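Side-chain contacts in stage II sporulation protein E (SpoIIE) (Moorella thermoacetica, PDB 3ZT9), which probably acts as a manganese-dependent, PP2C-type phosphatase in signal transduction linked to the bacterial stressosome: residues 25-29 with 30-34; 155-159 with 160-164; 170-173 with 174-178. All blocks are in the same frame, centred on the assembly; numbering follows the deposited sequence.

All three interactions are local, and they follow one another along the chain without nesting or crossing. Interaction 1 comes first: residues 25-34 turn back on themselves and close the hairpin of strands 21-28 and 31-39, at one edge of a five-stranded antiparallel sheet. Interaction 2 (155-164) tightens the loop that leads from strand 144-148 of the other sheet towards helix 169-180. Interaction 3 (170-178) follows within that helix. Interactions 2 and 3 meet directly, with L162 CD2 lying 3.7 Å from I176 CD1, so the loop and helix share one apolar seam. Interaction 1 stays apart from both, its nearest atoms about 8 Å from interaction 3 and about 12 Å from interaction 2.

Interaction 1: residues 25-29 with 30-34; sequences VKRVE and GVIFL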
ATOM      1  N   VAL A  25       6.264   3.780  -4.701  1.00 16.49           N
ATOM      2  CA  VAL A  25       6.090   5.204  -4.422  1.00 15.70           C
ATOM      3  C   VAL A  25       6.452   5.907  -5.705  1.00 22.31           C
ATOM      4  O   VAL A  25       7.568   5.772  -6.194  1.00 18.89           O
ATOM      5  CB  VAL A  25       7.009   5.715  -3.278  1.00 18.94           C
ATOM      6  CG1 VAL A  25       6.864   7.203  -3.123  1.00 21.96           C
ATOM      7  CG2 VAL A  25       6.626   4.951  -1.975  1.00 28.59           C
ATOM      8  N   LYS A  26       5.530   6.680  -6.252  1.00 16.48           N
ATOM      9  CA  LYS A  26       5.799   7.348  -7.515  1.00 19.81           C
ATOM     10  C   LYS A  26       5.251   8.764  -7.479  1.00 24.08           C
ATOM     11  O   LYS A  26       4.116   8.978  -7.086  1.00 22.74           O
ATOM     12  CB  LYS A  26       5.205   6.525  -8.671  1.00 26.95           C
ATOM     13  CG  LYS A  26       5.573   7.036 -10.090  1.00 56.62           C
ATOM     14  CD  LYS A  26       7.069   7.343 -10.220  1.00 76.34           C
ATOM     15  CE  LYS A  26       7.533   7.745 -11.649  1.00 92.85           C
ATOM     16  NZ  LYS A  26       7.037   9.046 -12.223  1.00 97.10           N
ATOM     17  N   ARG A  27       6.092   9.728  -7.842  1.00 19.84           N
ATOM     18  CA  ARG A  27       5.773  11.134  -7.715  1.00 30.98           C
ATOM     19  C   ARG A  27       5.613  11.659  -9.116  1.00 49.40           C
ATOM     20  O   ARG A  27       6.468  11.448  -9.983  1.00 34.55           O
ATOM     21  CB  ARG A  27       6.883  11.896  -6.978  1.00 46.21           C
ATOM     22  CG  ARG A  27       7.454  11.151  -5.769  1.00 54.35           C
ATOM     23  CD  ARG A  27       8.420  12.012  -4.968  1.00 60.37           C
ATOM     24  NE  ARG A  27       8.988  11.302  -3.817  1.00 48.89           N
ATOM     25  CZ  ARG A  27       8.745  11.608  -2.544  1.00 44.49           C
ATOM     26  NH1 ARG A  27       7.930  12.610  -2.233  1.00 41.33           N
ATOM     27  NH2 ARG A  27       9.318  10.910  -1.576  1.00 50.39           N
ATOM     28  N   VAL A  28       4.502  12.339  -9.329  1.00 61.56           N
ATOM     29  CA  VAL A  28       4.105  12.767 -10.653  1.00 76.44           C
ATOM     30  C   VAL A  28       3.369  14.098 -10.552  1.00 81.09           C
ATOM     31  O   VAL A  28       2.180  14.134 -10.225  1.00 83.54           O
ATOM     32  CB  VAL A  28       3.199  11.702 -11.295  1.00 68.98           C
ATOM     33  CG1 VAL A  28       2.188  12.337 -12.218  1.00 66.55           C
ATOM     34  CG2 VAL A  28       4.035  10.672 -12.018  1.00 69.14           C
ATOM     35  N   GLU A  29       4.087  15.192 -10.799  1.00 81.89           N
ATOM     36  CA  GLU A  29       3.463  16.509 -10.851  1.00 74.95           C
ATOM     37  C   GLU A  29       2.619  16.817  -9.599  1.00 71.97           C
ATOM     38  O   GLU A  29       1.413  17.003  -9.689  1.00 76.80           O
ATOM     39  CB  GLU A  29       2.587  16.612 -12.113  1.00 71.80           C
ATOM     40  CG  GLU A  29       1.139  16.123 -11.912  1.00 66.24           C
ATOM     41  CD  GLU A  29       0.814  14.836 -12.638  1.00 72.90           C
ATOM     42  OE1 GLU A  29       1.409  14.594 -13.724  1.00 75.00           O
ATOM     43  OE2 GLU A  29      -0.042  14.074 -12.114  1.00 77.19           O
ATOM     44  N   GLY A  30       3.236  16.870  -8.428  1.00 54.13           N
ATOM     45  CA  GLY A  30       2.469  17.181  -7.234  1.00 52.33           C
ATOM     46  C   GLY A  30       1.414  16.144  -6.851  1.00 41.90           C
ATOM     47  O   GLY A  30       0.678  16.346  -5.877  1.00 40.75           O
ATOM     48  N   VAL A  31       1.337  15.046  -7.601  1.00 29.89           N
ATOM     49  CA  VAL A  31       0.528  13.884  -7.194  1.00 23.64           C
ATOM     50  C   VAL A  31       1.427  12.716  -6.873  1.00 29.04           C
ATOM     51  O   VAL A  31       2.222  12.284  -7.708  1.00 32.30           O
ATOM     52  CB  VAL A  31      -0.409  13.373  -8.288  1.00 22.05           C
ATOM     53  CG1 VAL A  31      -1.312  12.245  -7.759  1.00 22.60           C
ATOM     54  CG2 VAL A  31      -1.265  14.533  -8.876  1.00 29.99           C
ATOM     55  N   ILE A  32       1.247  12.145  -5.693  1.00 19.38           N
ATOM     56  CA  ILE A  32       2.068  11.029  -5.251  0.59 17.12           C
ATOM     57  C   ILE A  32       1.200   9.773  -5.173  1.00 20.47           C
ATOM     58  O   ILE A  32       0.082   9.823  -4.644  1.00 15.65           O
ATOM     59  CB  ILE A  32       2.691  11.329  -3.867  0.59 21.84           C
ATOM     60  CG1 ILE A  32       3.532  12.605  -3.941  0.59 28.42           C
ATOM     61  CG2 ILE A  32       3.545  10.163  -3.417  0.59 22.68           C
ATOM     62  CD1 ILE A  32       4.373  12.864  -2.732  0.59 49.19           C
ATOM     63  N   PHE A  33       1.689   8.672  -5.728  1.00 17.05           N
ATOM     64  CA  PHE A  33       0.997   7.405  -5.614  1.00 14.05           C
ATOM     65  C   PHE A  33       1.769   6.492  -4.666  1.00 12.93           C
ATOM     66  O   PHE A  33       2.993   6.404  -4.717  1.00 13.45           O
ATOM     67  CB  PHE A  33       0.888   6.734  -6.969  1.00 20.30           C
ATOM     68  CG  PHE A  33       0.049   7.518  -7.963  1.00 17.45           C
ATOM     69  CD1 PHE A  33       0.578   8.636  -8.600  1.00 21.85           C
ATOM     70  CD2 PHE A  33      -1.245   7.127  -8.261  1.00 18.85           C
ATOM     71  CE1 PHE A  33      -0.187   9.364  -9.531  1.00 27.64           C
ATOM     72  CE2 PHE A  33      -1.995   7.830  -9.199  1.00 22.94           C
ATOM     73  CZ  PHE A  33      -1.454   8.944  -9.838  1.00 23.05           C
ATOM     74  N   LEU A  34       1.025   5.821  -3.799  1.00 12.96           N
ATOM     75  CA  LEU A  34       1.623   4.934  -2.806  1.00 11.24           C
ATOM     76  C   LEU A  34       0.896   3.618  -2.898  1.00 11.67           C
ATOM     77  O   LEU A  34      -0.314   3.605  -2.750  1.00 14.96           O
ATOM     78  CB  LEU A  34       1.393   5.485  -1.369  1.00 13.29           C
ATOM     79  CG  LEU A  34       1.786   6.955  -1.120  1.00 13.40           C
ATOM     80  CD1 LEU A  34       1.239   7.374   0.235  1.00 22.45           C
ATOM     81  CD2 LEU A  34       3.282   7.119  -1.122  1.00 17.15           C
TER
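The carbonyl oxygen of K26 receives two groups from the facing strand. F33 N bonds to K26 O at 2.8 Å, almost straight (N-H...O 174°), and I32 CA adds a C-H...O contact, 3.4 Å from K26 O. The same oxygen lies in the plane of the F33 ring, at its edge. K26 N returns the bond to F33 O at 3.0 Å, which makes K26 and F33 a hydrogen-bonded antiparallel pair; V28 and V31 form the next, around the turn. There V28 N points to V31 O at 2.8 Å, whereas V31 N reaches V28 O from well above the carbonyl plane, across the turn.

Side chains alternate between two faces. On one, V25 and L34 run alongside each other, both V25 methyls resting near L34 CD2 (V25 CG2 to L34 CD2 4.1 Å), and L34 continues onto F145 and I147 of strand 144-148. R27 and I32 are the companion pair: the arginine chain is extended from CG to NE and brings R27 NH1 obliquely to I32 CD1 at 3.6 Å, while NH1 is also hydrogen-bonded to L4 O. On the opposite face V28 CB lies 4.5 Å from F33 CE1, a loose contact near the ring plane.

At the turn E29 bends back at chi2 (-110°), laying E29 OE2 beside V31 CG2 at 3.5 Å; that oxygen is hydrogen-bonded to N62. V28 and E29 are poorly ordered, so their side-chain positions are the less certain ones. E29 and G30 both have positive phi angles, and the result is a beta hairpin with a two-residue type I' turn, whose strand 21-28 is the outermost of one sheet in the two-sheet architecture of the PP2C fold.

Interaction 2: residues 155-159 with 160-164; sequences GAVPL and ALLAN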
ATOM      1  N   GLY A 155      -4.218  -2.640  12.937  1.00 29.86           N
ATOM      2  CA  GLY A 155      -4.257  -1.930  14.206  1.00 29.38           C
ATOM      3  C   GLY A 155      -3.089  -2.150  15.159  1.00 32.29           C
ATOM      4  O   GLY A 155      -3.092  -1.605  16.247  1.00 30.84           O
ATOM      5  N   ALA A 156      -2.086  -2.926  14.754  1.00 26.07           N
ATOM      6  CA  ALA A 156      -0.898  -3.170  15.583  1.00 23.58           C
ATOM      7  C   ALA A 156      -0.020  -1.946  15.849  1.00 27.04           C
ATOM      8  O   ALA A 156       0.664  -1.903  16.866  1.00 24.25           O
ATOM      9  CB  ALA A 156      -0.037  -4.288  14.955  1.00 28.41           C
ATOM     10  N   VAL A 157      -0.006  -0.967  14.950  1.00 22.17           N
ATOM     11  CA  VAL A 157       0.971   0.116  15.050  1.00 22.55           C
ATOM     12  C   VAL A 157       0.436   1.223  15.930  1.00 22.38           C
ATOM     13  O   VAL A 157      -0.647   1.739  15.666  1.00 22.86           O
ATOM     14  CB  VAL A 157       1.298   0.705  13.640  1.00 24.99           C
ATOM     15  CG1 VAL A 157       2.380   1.756  13.737  1.00 25.77           C
ATOM     16  CG2 VAL A 157       1.739  -0.376  12.711  1.00 35.68           C
ATOM     17  N   PRO A 158       1.156   1.570  17.023  1.00 19.87           N
ATOM     18  CA  PRO A 158       0.667   2.710  17.799  1.00 19.90           C
ATOM     19  C   PRO A 158       0.730   3.986  16.945  1.00 19.07           C
ATOM     20  O   PRO A 158       1.764   4.315  16.369  1.00 20.95           O
ATOM     21  CB  PRO A 158       1.600   2.763  19.020  1.00 30.68           C
ATOM     22  CG  PRO A 158       2.734   1.877  18.697  1.00 30.15           C
ATOM     23  CD  PRO A 158       2.385   0.987  17.577  1.00 24.46           C
ATOM     24  N   LEU A 159      -0.410   4.651  16.831  1.00 29.75           N
ATOM     25  CA  LEU A 159      -0.581   5.787  15.933  1.00 42.26           C
ATOM     26  C   LEU A 159       0.457   6.872  16.164  1.00 31.36           C
ATOM     27  O   LEU A 159       1.034   7.392  15.220  1.00 31.39           O
ATOM     28  CB  LEU A 159      -1.972   6.397  16.117  1.00 56.72           C
ATOM     29  CG  LEU A 159      -3.162   5.520  15.745  1.00 62.67           C
ATOM     30  CD1 LEU A 159      -4.446   6.308  15.908  1.00 66.80           C
ATOM     31  CD2 LEU A 159      -3.026   4.985  14.325  1.00 54.16           C
ATOM     32  N   ALA A 160       0.672   7.203  17.428  1.00 22.88           N
ATOM     33  CA  ALA A 160       1.566   8.290  17.825  1.00 27.25           C
ATOM     34  C   ALA A 160       2.991   8.063  17.335  1.00 24.26           C
ATOM     35  O   ALA A 160       3.739   9.003  17.165  1.00 27.93           O
ATOM     36  CB  ALA A 160       1.548   8.437  19.308  1.00 40.62           C
ATOM     37  N   LEU A 161       3.371   6.816  17.079  1.00 23.00           N
ATOM     38  CA  LEU A 161       4.722   6.553  16.619  1.00 19.02           C
ATOM     39  C   LEU A 161       4.922   7.204  15.231  1.00 19.08           C
ATOM     40  O   LEU A 161       6.031   7.655  14.852  1.00 20.04           O
ATOM     41  CB  LEU A 161       4.917   5.035  16.585  1.00 24.13           C
ATOM     42  CG  LEU A 161       6.301   4.504  16.299  1.00 27.22           C
ATOM     43  CD1 LEU A 161       7.349   4.994  17.327  1.00 24.06           C
ATOM     44  CD2 LEU A 161       6.206   2.971  16.264  1.00 23.94           C
ATOM     45  N   LEU A 162       3.830   7.287  14.461  1.00 21.41           N
ATOM     46  CA  LEU A 162       3.892   7.892  13.125  1.00 17.01           C
ATOM     47  C   LEU A 162       4.166   9.407  13.185  1.00 21.37           C
ATOM     48  O   LEU A 162       4.698   9.968  12.237  1.00 25.01           O
ATOM     49  CB  LEU A 162       2.610   7.576  12.349  1.00 24.62           C
ATOM     50  CG  LEU A 162       2.260   6.059  12.368  1.00 25.10           C
ATOM     51  CD1 LEU A 162       0.851   5.831  11.817  1.00 31.02           C
ATOM     52  CD2 LEU A 162       3.234   5.261  11.594  1.00 24.57           C
ATOM     53  N   ALA A 163       3.873  10.038  14.318  1.00 19.03           N
ATOM     54  CA  ALA A 163       4.131  11.474  14.480  1.00 17.70           C
ATOM     55  C   ALA A 163       5.486  11.718  15.179  1.00 19.83           C
ATOM     56  O   ALA A 163       5.795  12.843  15.569  1.00 17.78           O
ATOM     57  CB  ALA A 163       3.004  12.124  15.268  1.00 23.56           C
ATOM     58  N   ASN A 164       6.285  10.666  15.346  1.00 17.22           N
ATOM     59  CA  ASN A 164       7.619  10.839  15.923  1.00 16.05           C
ATOM     60  C   ASN A 164       8.622  11.179  14.817  1.00 16.98           C
ATOM     61  O   ASN A 164       8.938  10.335  13.976  1.00 17.34           O
ATOM     62  CB  ASN A 164       8.084   9.563  16.640  1.00 13.69           C
ATOM     63  CG  ASN A 164       9.306   9.821  17.493  1.00 23.30           C
ATOM     64  OD1 ASN A 164      10.263  10.367  17.000  1.00 23.96           O
ATOM     65  ND2 ASN A 164       9.267   9.456  18.771  1.00 19.67           N
TER
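V157 meets L162 where the loop between strand 144-148 and helix 169-180 winds into overlapping beta turns, each closed by a backbone bond from residue i+3 to residue i; A160 to L162 have helical phi and psi. The two side chains cross at about a right angle. V157 CG1, placed anti to the backbone N (chi1 -176°), comes within 4.2 Å of L162 CD2, and both residues also rest on I176 of the helix.

P158 begins the winding. P158 O accepts L161 N at 3.1 Å, the donor standing above the carbonyl plane. P158 CG lies 4.4 Å from L161 CD2, a loose contact, and the proline touches Y180 as well.

L159 supplies the second turn. Its side chain touches K107 of strand 105-110, while L159 O accepts L162 N. Further bonds of the same span, A163 N to A160 O and N164 N to L161 O, carry the winding onward. The L162 side chain folds back over the carbonyl that its own amide engages: L162 CG sits 3.4 Å from L159 O, directly beside the 2.9 Å bond between L162 N and L159 O.

Interaction 3: residues 170-173 with 174-178; sequences EELV and RLIGE
L172 and I176, one helical turn apart, set their side chains at a slant to each other on the buried side of helix 169-180. L172 CG approaches I176 CD1 at 4.1 Å. With CG1 anti to the carbonyl carbon (chi1 -72°), the isoleucine branch lies back over the preceding turn, I176 CG1 3.3 Å from L172 O. I176 N bonds to L172 O at 2.8 Å, and amide and side chain of one residue thus converge on a single carbonyl. V173, also buried, touches Y9 of strand 6-11, and G177 N bonds to V173 O at 2.9 Å.

R174 heads another way. R174 CB passes E171 O at 3.6 Å; from there the extended chain, with CG anti to the backbone N (chi1 -172°), carries the guanidinium alongside E178. The grip is side-on: R174 NE reaches E178 OE2 at 3.0 Å and R174 NH2 reaches the same OE2 at 3.3 Å, with the oxygen in the guanidinium plane. E178 OE2 offers its syn lone pair to NH2, whereas NE comes from above the carboxylate plane.

L172, V173 and I176 are buried while R174 and E178 lie exposed, an amphipathic pattern; L175 is only partly covered. Two donors on one oxygen would probably favour the ionised carboxylate of E178 further and limit rotation of both side chains in this i to i+4 ion pair.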
ATOM      1  N   GLU A 170      12.148   6.583   6.794  1.00 16.19           N
ATOM      2  CA  GLU A 170      12.842   5.344   6.443  1.00 17.60           C
ATOM      3  C   GLU A 170      13.199   4.555   7.689  1.00 16.82           C
ATOM      4  O   GLU A 170      12.981   3.319   7.765  1.00 17.88           O
ATOM      5  CB  GLU A 170      14.095   5.663   5.638  1.00 24.72           C
ATOM      6  CG  GLU A 170      13.822   5.708   4.145  1.00 53.85           C
ATOM      7  CD  GLU A 170      13.587   4.317   3.548  1.00 60.78           C
ATOM      8  OE1 GLU A 170      14.366   3.384   3.860  1.00 82.41           O
ATOM      9  OE2 GLU A 170      12.630   4.155   2.766  1.00 29.30           O
ATOM     10  N   GLU A 171      13.721   5.258   8.692  1.00 16.95           N
ATOM     11  CA  GLU A 171      14.034   4.598   9.951  1.00 15.97           C
ATOM     12  C   GLU A 171      12.753   4.110  10.661  1.00 22.25           C
ATOM     13  O   GLU A 171      12.726   3.044  11.247  1.00 15.01           O
ATOM     14  CB  GLU A 171      14.790   5.566  10.886  1.00 16.35           C
ATOM     15  CG  GLU A 171      16.166   5.938  10.353  1.00 19.75           C
ATOM     16  CD  GLU A 171      16.762   7.115  11.059  1.00 22.20           C
ATOM     17  OE1 GLU A 171      16.033   7.791  11.809  1.00 19.23           O
ATOM     18  OE2 GLU A 171      17.972   7.348  10.860  1.00 26.04           O
ATOM     19  N   LEU A 172      11.688   4.889  10.602  1.00 16.24           N
ATOM     20  CA  LEU A 172      10.470   4.548  11.324  1.00 18.11           C
ATOM     21  C   LEU A 172       9.802   3.274  10.715  1.00 15.58           C
ATOM     22  O   LEU A 172       9.344   2.398  11.448  1.00 14.66           O
ATOM     23  CB  LEU A 172       9.518   5.744  11.247  1.00 16.39           C
ATOM     24  CG  LEU A 172       8.158   5.580  11.913  1.00 37.65           C
ATOM     25  CD1 LEU A 172       8.307   5.477  13.437  1.00 42.86           C
ATOM     26  CD2 LEU A 172       7.292   6.768  11.505  1.00 34.60           C
ATOM     27  N   VAL A 173       9.775   3.149   9.393  1.00 14.06           N
ATOM     28  CA  VAL A 173       9.096   1.988   8.749  1.00 19.09           C
ATOM     29  C   VAL A 173       9.917   0.734   8.997  1.00 18.39           C
ATOM     30  O   VAL A 173       9.373  -0.357   9.142  1.00 16.43           O
ATOM     31  CB  VAL A 173       8.839   2.146   7.199  1.00 24.12           C
ATOM     32  CG1 VAL A 173       7.820   3.232   6.934  1.00 28.36           C
ATOM     33  CG2 VAL A 173      10.176   2.398   6.425  1.00 21.85           C
ATOM     34  N   ARG A 174      11.231   0.893   9.109  1.00 14.61           N
ATOM     35  CA  ARG A 174      12.071  -0.257   9.445  1.00 15.11           C
ATOM     36  C   ARG A 174      11.768  -0.716  10.856  1.00 17.29           C
ATOM     37  O   ARG A 174      11.635  -1.912  11.112  1.00 18.50           O
ATOM     38  CB  ARG A 174      13.551   0.074   9.343  1.00 17.77           C
ATOM     39  CG  ARG A 174      14.398  -1.156   9.492  1.00 20.63           C
ATOM     40  CD  ARG A 174      15.866  -0.860   9.458  1.00 19.91           C
ATOM     41  NE  ARG A 174      16.564  -2.038   9.972  1.00 35.45           N
ATOM     42  CZ  ARG A 174      17.878  -2.215   9.946  1.00 42.33           C
ATOM     43  NH1 ARG A 174      18.665  -1.276   9.439  1.00 37.29           N
ATOM     44  NH2 ARG A 174      18.395  -3.338  10.431  1.00 32.61           N
ATOM     45  N   LEU A 175      11.637   0.241  11.768  1.00 16.99           N
ATOM     46  CA  LEU A 175      11.327  -0.113  13.159  1.00 16.02           C
ATOM     47  C   LEU A 175       9.944  -0.785  13.216  1.00 15.57           C
ATOM     48  O   LEU A 175       9.752  -1.781  13.896  1.00 18.62           O
ATOM     49  CB  LEU A 175      11.352   1.119  14.041  1.00 16.10           C
ATOM     50  CG  LEU A 175      10.891   0.915  15.501  1.00 15.28           C
ATOM     51  CD1 LEU A 175      11.798  -0.111  16.188  1.00 14.84           C
ATOM     52  CD2 LEU A 175      10.886   2.267  16.301  1.00 16.78           C
ATOM     53  N   ILE A 176       8.989  -0.217  12.513  1.00 15.69           N
ATOM     54  CA  ILE A 176       7.636  -0.807  12.470  1.00 12.77           C
ATOM     55  C   ILE A 176       7.672  -2.220  11.933  1.00 21.60           C
ATOM     56  O   ILE A 176       7.090  -3.121  12.530  1.00 21.35           O
ATOM     57  CB  ILE A 176       6.696   0.070  11.680  1.00 14.62           C
ATOM     58  CG1 ILE A 176       6.403   1.336  12.506  1.00 14.74           C
ATOM     59  CG2 ILE A 176       5.391  -0.702  11.377  1.00 19.85           C
ATOM     60  CD1 ILE A 176       5.619   2.429  11.697  1.00 19.43           C
ATOM     61  N   GLY A 177       8.355  -2.432  10.819  1.00 13.47           N
ATOM     62  CA  GLY A 177       8.430  -3.769  10.246  1.00 15.70           C
ATOM     63  C   GLY A 177       9.077  -4.772  11.195  1.00 19.99           C
ATOM     64  O   GLY A 177       8.631  -5.897  11.312  1.00 19.84           O
ATOM     65  N   GLU A 178      10.136  -4.345  11.881  1.00 16.43           N
ATOM     66  CA  GLU A 178      10.875  -5.209  12.792  1.00 17.61           C
ATOM     67  C   GLU A 178      10.112  -5.500  14.096  1.00 22.83           C
ATOM     68  O   GLU A 178      10.102  -6.651  14.564  1.00 27.42           O
ATOM     69  CB  GLU A 178      12.271  -4.600  13.092  1.00 16.43           C
ATOM     70  CG  GLU A 178      13.165  -4.741  11.908  1.00 17.19           C
ATOM     71  CD  GLU A 178      14.469  -4.000  12.023  1.00 26.61           C
ATOM     72  OE1 GLU A 178      14.520  -3.005  12.747  1.00 30.65           O
ATOM     73  OE2 GLU A 178      15.412  -4.409  11.337  1.00 32.71           O
TER